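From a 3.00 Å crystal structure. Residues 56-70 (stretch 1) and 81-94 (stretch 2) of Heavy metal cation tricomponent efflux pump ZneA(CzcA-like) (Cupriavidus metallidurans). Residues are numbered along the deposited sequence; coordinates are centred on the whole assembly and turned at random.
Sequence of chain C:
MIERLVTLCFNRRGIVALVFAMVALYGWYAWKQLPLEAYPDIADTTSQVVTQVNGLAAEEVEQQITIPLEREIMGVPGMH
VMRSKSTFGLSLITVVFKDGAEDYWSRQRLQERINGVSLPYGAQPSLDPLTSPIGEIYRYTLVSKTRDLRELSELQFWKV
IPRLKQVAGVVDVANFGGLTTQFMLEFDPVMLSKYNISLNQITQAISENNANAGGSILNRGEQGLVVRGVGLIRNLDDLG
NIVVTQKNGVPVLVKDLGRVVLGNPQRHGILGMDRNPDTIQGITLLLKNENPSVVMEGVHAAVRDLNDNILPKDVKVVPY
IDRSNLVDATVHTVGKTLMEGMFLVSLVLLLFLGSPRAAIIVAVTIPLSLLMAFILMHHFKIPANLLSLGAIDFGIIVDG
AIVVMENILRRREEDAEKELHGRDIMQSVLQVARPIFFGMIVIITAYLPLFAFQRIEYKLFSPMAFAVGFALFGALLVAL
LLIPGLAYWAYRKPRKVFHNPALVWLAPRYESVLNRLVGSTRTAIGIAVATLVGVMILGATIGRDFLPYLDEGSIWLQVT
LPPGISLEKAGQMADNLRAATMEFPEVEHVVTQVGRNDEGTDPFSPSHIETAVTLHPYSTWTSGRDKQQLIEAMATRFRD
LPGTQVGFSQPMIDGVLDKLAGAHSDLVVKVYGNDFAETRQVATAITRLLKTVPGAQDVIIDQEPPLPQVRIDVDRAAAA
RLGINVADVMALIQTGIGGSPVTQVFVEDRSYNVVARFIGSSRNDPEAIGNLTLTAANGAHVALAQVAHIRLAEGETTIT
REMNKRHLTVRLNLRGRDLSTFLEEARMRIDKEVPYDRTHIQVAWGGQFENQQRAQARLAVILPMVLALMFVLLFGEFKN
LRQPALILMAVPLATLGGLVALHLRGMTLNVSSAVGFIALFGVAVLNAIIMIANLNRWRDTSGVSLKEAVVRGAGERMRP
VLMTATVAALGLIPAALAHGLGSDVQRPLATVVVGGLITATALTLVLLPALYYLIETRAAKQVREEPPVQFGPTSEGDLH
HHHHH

Stretch 1 (56-70) LAAEEVEQQITIPLE
Stretch 2 (81-94) VMRSKSTFGLSLIT

A helix packs well on a β-hairpin when the facing side chains are short enough to let the backbones approach and varied enough to supply both polar and apolar contacts. Two stretches of the efflux pump ZneA illustrate the principle. Residues 81-87 and 90-94 form antiparallel strands, paired through Arg 83 with Thr 94, Lys 85 with Leu 92 and Thr 87 with Leu 90, and joined by a type II turn from Thr 87 to Leu 90. A helix that takes in Glu 70 and continues beyond it lies along them, nearly aligned with their axes, its axis 8.7 Å from that of strand 90-94 and inclined to it by 17°, and 9.1 Å from that of strand 81-87, to which it runs nearly antiparallel at 168°. The contact buries 707 Å², both sides summed.

The loop ahead of the helix, extended at Leu 56 and Ala 57 and then turning at Ala 58 (-99/27), Glu 59 (-145/-20), Glu 60 (-94/27) and Val 61 (-137/-9), meets the turn. Leu 56, at phi/psi -91/146, directs its carbonyl to Gly 89, whose N donates to Leu 56 O at 2.8 Å with an angle of 154°; Phe 88 CA adds a CA-H...O contact to Leu 56 O at 3.3 Å. Gly 89 adopts 102/-43, where a CB would jam against the preceding carbonyl, so glycine suits the place. Phe 88 is t, with chi2 84°, presenting its ring edge to Ala 57: CD1 of Phe 88 lies 3.5 Å from CA of Ala 57. The CA atoms of Ala 57 and Phe 88 are just 3.9 Å apart, as are those of Ala 58 and Thr 87. Small side chains fit this close passage; Ala 58 CB already sits 3.3 Å from Phe 88 N.

Val 61, with chi1 80° (p), points toward the hairpin and spreads its methyls over backbone oxygens of both strands: CG1 lies 3.4 Å from Thr 87 O, and CG2 is 3.5 Å from Leu 90 O. The chain then enters the helix, which has a wider pi-type turn at 62-66 and a kink at Pro 68, whose N lacks a bond to the preceding turn.

At the centre is Thr 66. Its m rotamer, chi1 -52°, places OG1 between the two strands, 2.8 Å from Ser 86 OG and likewise 2.8 Å from Ser 91 OG; both are hydrogen bonds. Ser 86 is m at -35°, whereas Ser 91, at 147°, is between wells. These short serines bring hydroxyls to a buried site with little bulk, while CG2 of Thr 66 meets CG1 of Ile 93 at 4.0 Å.

Farther along, the contact becomes more apolar. Ile 93, m then t, extends CD1 to within 3.8 Å of Leu 69 CB; Leu 69 has chi1 -98° and chi2 60°. Met 82 is extended, t at all three chi angles, bringing its CE to 3.6 Å from Glu 70 CA. Glu 70 is also extended, chi1 -170° and chi2 166°, so its CG packs 3.6 Å from Met 82 SD while its carboxylate is satisfied by hydrogen bonds elsewhere in the structure.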

# COMPACT_ATOMS: atom_id res chain seq x y z
N LEU C 56 5.28 33.85 15.92
CA LEU C 56 3.90 34.33 15.95
C LEU C 56 3.18 33.85 17.21
O LEU C 56 3.44 32.75 17.69
CB LEU C 56 3.16 33.88 14.69
CG LEU C 56 2.38 34.99 13.97
CD1 LEU C 56 2.15 34.65 12.51
CD2 LEU C 56 1.06 35.24 14.68
N ALA C 57 2.28 34.68 17.74
CA ALA C 57 1.57 34.36 18.98
C ALA C 57 0.36 33.42 18.82
O ALA C 57 0.15 32.84 17.75
CB ALA C 57 1.16 35.64 19.70
N ALA C 58 -0.43 33.31 19.88
CA ALA C 58 -1.33 32.16 20.09
C ALA C 58 -2.81 32.32 19.72
O ALA C 58 -3.67 31.65 20.29
CB ALA C 58 -1.23 31.71 21.55
N GLU C 59 -3.13 33.19 18.76
CA GLU C 59 -4.53 33.39 18.41
C GLU C 59 -4.66 33.65 16.92
O GLU C 59 -5.74 33.50 16.32
CB GLU C 59 -5.12 34.54 19.22
CG GLU C 59 -6.62 34.72 19.04
CD GLU C 59 -7.39 33.43 19.27
OE1 GLU C 59 -7.79 33.19 20.43
OE2 GLU C 59 -7.59 32.68 18.29
N GLU C 60 -3.54 34.05 16.33
CA GLU C 60 -3.41 34.18 14.89
C GLU C 60 -2.83 32.86 14.38
O GLU C 60 -2.18 32.81 13.34
CB GLU C 60 -2.50 35.35 14.54
CG GLU C 60 -2.04 36.18 15.75
CD GLU C 60 -3.12 37.12 16.28
OE1 GLU C 60 -3.90 36.70 17.15
OE2 GLU C 60 -3.16 38.29 15.83
N VAL C 61 -3.11 31.80 15.14
CA VAL C 61 -2.55 30.47 14.90
C VAL C 61 -3.64 29.40 15.06
O VAL C 61 -3.44 28.23 14.74
CB VAL C 61 -1.41 30.18 15.90
CG1 VAL C 61 -1.98 29.75 17.26
CG2 VAL C 61 -0.45 29.13 15.35
N GLU C 62 -4.81 29.81 15.56
CA GLU C 62 -5.89 28.88 15.87
C GLU C 62 -7.15 29.29 15.15
O GLU C 62 -7.97 28.44 14.78
CB GLU C 62 -6.15 28.86 17.37
CG GLU C 62 -7.26 27.90 17.81
CD GLU C 62 -8.55 28.60 18.18
OE1 GLU C 62 -9.54 27.90 18.50
OE2 GLU C 62 -8.58 29.85 18.15
N GLN C 63 -7.30 30.59 14.96
CA GLN C 63 -8.51 31.16 14.37
C GLN C 63 -8.75 30.61 12.97
O GLN C 63 -9.87 30.28 12.60
CB GLN C 63 -8.40 32.69 14.32
CG GLN C 63 -9.74 33.39 14.12
CD GLN C 63 -9.62 34.68 13.33
OE1 GLN C 63 -8.56 35.01 12.81
NE2 GLN C 63 -10.72 35.42 13.24
N GLN C 64 -7.67 30.52 12.20
CA GLN C 64 -7.77 30.20 10.79
C GLN C 64 -6.92 29.00 10.40
O GLN C 64 -6.90 28.59 9.24
CB GLN C 64 -7.36 31.41 9.96
CG GLN C 64 -7.52 32.75 10.68
CD GLN C 64 -6.20 33.38 11.06
OE1 GLN C 64 -5.16 32.73 11.07
NE2 GLN C 64 -6.24 34.68 11.36
N ILE C 65 -6.20 28.43 11.35
CA ILE C 65 -5.27 27.36 11.03
C ILE C 65 -5.76 26.02 11.55
O ILE C 65 -6.07 25.12 10.77
CB ILE C 65 -3.86 27.65 11.57
CG1 ILE C 65 -3.44 29.08 11.22
CG2 ILE C 65 -2.86 26.67 11.00
CD1 ILE C 65 -3.35 29.32 9.74
N THR C 66 -5.85 25.89 12.87
CA THR C 66 -6.25 24.63 13.49
C THR C 66 -7.69 24.25 13.14
O THR C 66 -8.00 23.07 12.99
CB THR C 66 -6.08 24.68 15.02
OG1 THR C 66 -4.76 25.11 15.34
CG2 THR C 66 -6.32 23.32 15.63
N ILE C 67 -8.56 25.24 13.01
CA ILE C 67 -9.98 24.99 12.76
C ILE C 67 -10.33 24.34 11.40
O ILE C 67 -10.96 23.28 11.38
CB ILE C 67 -10.84 26.25 12.99
CG1 ILE C 67 -10.74 26.69 14.45
CG2 ILE C 67 -12.29 25.98 12.64
CD1 ILE C 67 -11.52 25.80 15.39
N PRO C 68 -9.91 24.95 10.27
CA PRO C 68 -10.28 24.34 8.98
C PRO C 68 -9.54 23.02 8.73
O PRO C 68 -10.07 22.10 8.09
CB PRO C 68 -9.85 25.39 7.97
CG PRO C 68 -8.71 26.09 8.63
CD PRO C 68 -9.07 26.14 10.08
N LEU C 69 -8.31 22.96 9.23
CA LEU C 69 -7.53 21.73 9.23
C LEU C 69 -8.28 20.66 10.00
O LEU C 69 -8.35 19.53 9.56
CB LEU C 69 -6.16 21.96 9.87
CG LEU C 69 -4.99 22.20 8.93
CD1 LEU C 69 -5.22 23.44 8.08
CD2 LEU C 69 -3.70 22.32 9.72
N GLU C 70 -8.84 21.03 11.15
CA GLU C 70 -9.61 20.08 11.94
C GLU C 70 -10.85 19.63 11.17
O GLU C 70 -11.23 18.46 11.24
CB GLU C 70 -9.99 20.67 13.30
CG GLU C 70 -10.58 19.66 14.28
CD GLU C 70 -10.63 20.18 15.71
OE1 GLU C 70 -11.40 19.61 16.52
OE2 GLU C 70 -9.90 21.14 16.02
N VAL C 81 -9.64 9.09 17.63
CA VAL C 81 -9.66 10.27 18.49
C VAL C 81 -8.91 11.41 17.83
O VAL C 81 -7.80 11.21 17.32
CB VAL C 81 -9.03 9.99 19.86
CG1 VAL C 81 -9.08 11.22 20.75
CG2 VAL C 81 -9.73 8.84 20.54
N MET C 82 -9.50 12.60 17.83
CA MET C 82 -8.83 13.75 17.23
C MET C 82 -8.66 14.92 18.19
O MET C 82 -9.64 15.55 18.58
CB MET C 82 -9.56 14.21 15.97
CG MET C 82 -8.70 15.06 15.08
SD MET C 82 -9.64 16.18 14.04
CE MET C 82 -8.31 17.03 13.22
N ARG C 83 -7.42 15.21 18.54
CA ARG C 83 -7.08 16.30 19.44
C ARG C 83 -6.26 17.36 18.72
O ARG C 83 -5.73 17.10 17.64
CB ARG C 83 -6.31 15.77 20.64
CG ARG C 83 -7.19 15.37 21.81
CD ARG C 83 -7.06 13.90 22.15
NE ARG C 83 -5.73 13.57 22.64
CZ ARG C 83 -5.40 12.38 23.14
NH1 ARG C 83 -6.31 11.42 23.22
NH2 ARG C 83 -4.16 12.16 23.57
N SER C 84 -6.14 18.54 19.31
CA SER C 84 -5.34 19.60 18.70
C SER C 84 -5.00 20.71 19.70
O SER C 84 -5.76 20.99 20.62
CB SER C 84 -6.07 20.20 17.50
OG SER C 84 -7.35 20.69 17.86
N LYS C 85 -3.84 21.33 19.51
CA LYS C 85 -3.38 22.37 20.41
C LYS C 85 -2.74 23.54 19.67
O LYS C 85 -1.86 23.36 18.83
CB LYS C 85 -2.40 21.80 21.43
CG LYS C 85 -2.22 22.68 22.65
CD LYS C 85 -1.26 22.05 23.64
CE LYS C 85 -1.71 20.66 24.06
NZ LYS C 85 -0.77 20.04 25.04
N SER C 86 -3.19 24.74 20.01
CA SER C 86 -2.79 25.95 19.30
C SER C 86 -2.17 26.97 20.24
O SER C 86 -2.67 27.20 21.35
CB SER C 86 -4.00 26.55 18.61
OG SER C 86 -4.86 25.52 18.14
N THR C 87 -1.08 27.60 19.79
CA THR C 87 -0.27 28.44 20.66
C THR C 87 0.82 29.22 19.94
O THR C 87 1.04 29.06 18.73
CB THR C 87 0.40 27.60 21.78
OG1 THR C 87 1.27 28.44 22.55
CG2 THR C 87 1.20 26.46 21.18
N PHE C 88 1.50 30.07 20.71
CA PHE C 88 2.67 30.81 20.25
C PHE C 88 3.65 29.82 19.61
O PHE C 88 4.05 28.83 20.23
CB PHE C 88 3.33 31.54 21.43
CG PHE C 88 4.61 32.27 21.09
CD1 PHE C 88 4.58 33.54 20.54
CD2 PHE C 88 5.84 31.69 21.36
CE1 PHE C 88 5.76 34.22 20.24
CE2 PHE C 88 7.03 32.36 21.06
CZ PHE C 88 6.98 33.62 20.50
N GLY C 89 3.99 30.09 18.36
CA GLY C 89 4.87 29.21 17.63
C GLY C 89 4.16 28.31 16.64
O GLY C 89 4.63 28.16 15.51
N LEU C 90 3.03 27.73 17.04
CA LEU C 90 2.46 26.65 16.23
C LEU C 90 1.03 26.19 16.50
O LEU C 90 0.40 26.54 17.50
CB LEU C 90 3.36 25.42 16.31
CG LEU C 90 3.14 24.53 17.53
CD1 LEU C 90 3.84 23.21 17.34
CD2 LEU C 90 3.62 25.19 18.79
N SER C 91 0.55 25.37 15.58
CA SER C 91 -0.66 24.59 15.73
C SER C 91 -0.31 23.14 15.47
O SER C 91 0.03 22.77 14.35
CB SER C 91 -1.70 25.01 14.70
OG SER C 91 -2.48 23.90 14.31
N LEU C 92 -0.37 22.31 16.51
CA LEU C 92 -0.09 20.88 16.33
C LEU C 92 -1.33 20.03 16.58
O LEU C 92 -1.97 20.12 17.63
CB LEU C 92 1.11 20.42 17.18
CG LEU C 92 1.05 20.31 18.70
CD1 LEU C 92 2.24 19.51 19.19
CD2 LEU C 92 1.06 21.68 19.32
N ILE C 93 -1.68 19.22 15.59
CA ILE C 93 -2.90 18.43 15.65
C ILE C 93 -2.59 16.95 15.77
O ILE C 93 -1.93 16.38 14.92
CB ILE C 93 -3.76 18.65 14.39
CG1 ILE C 93 -4.33 20.08 14.38
CG2 ILE C 93 -4.85 17.61 14.30
CD1 ILE C 93 -5.12 20.41 13.13
N THR C 94 -3.07 16.34 16.85
CA THR C 94 -2.83 14.92 17.07
C THR C 94 -4.02 14.09 16.58
O THR C 94 -5.17 14.40 16.90
CB THR C 94 -2.57 14.61 18.56
OG1 THR C 94 -1.33 15.22 18.96
CG2 THR C 94 -2.47 13.12 18.80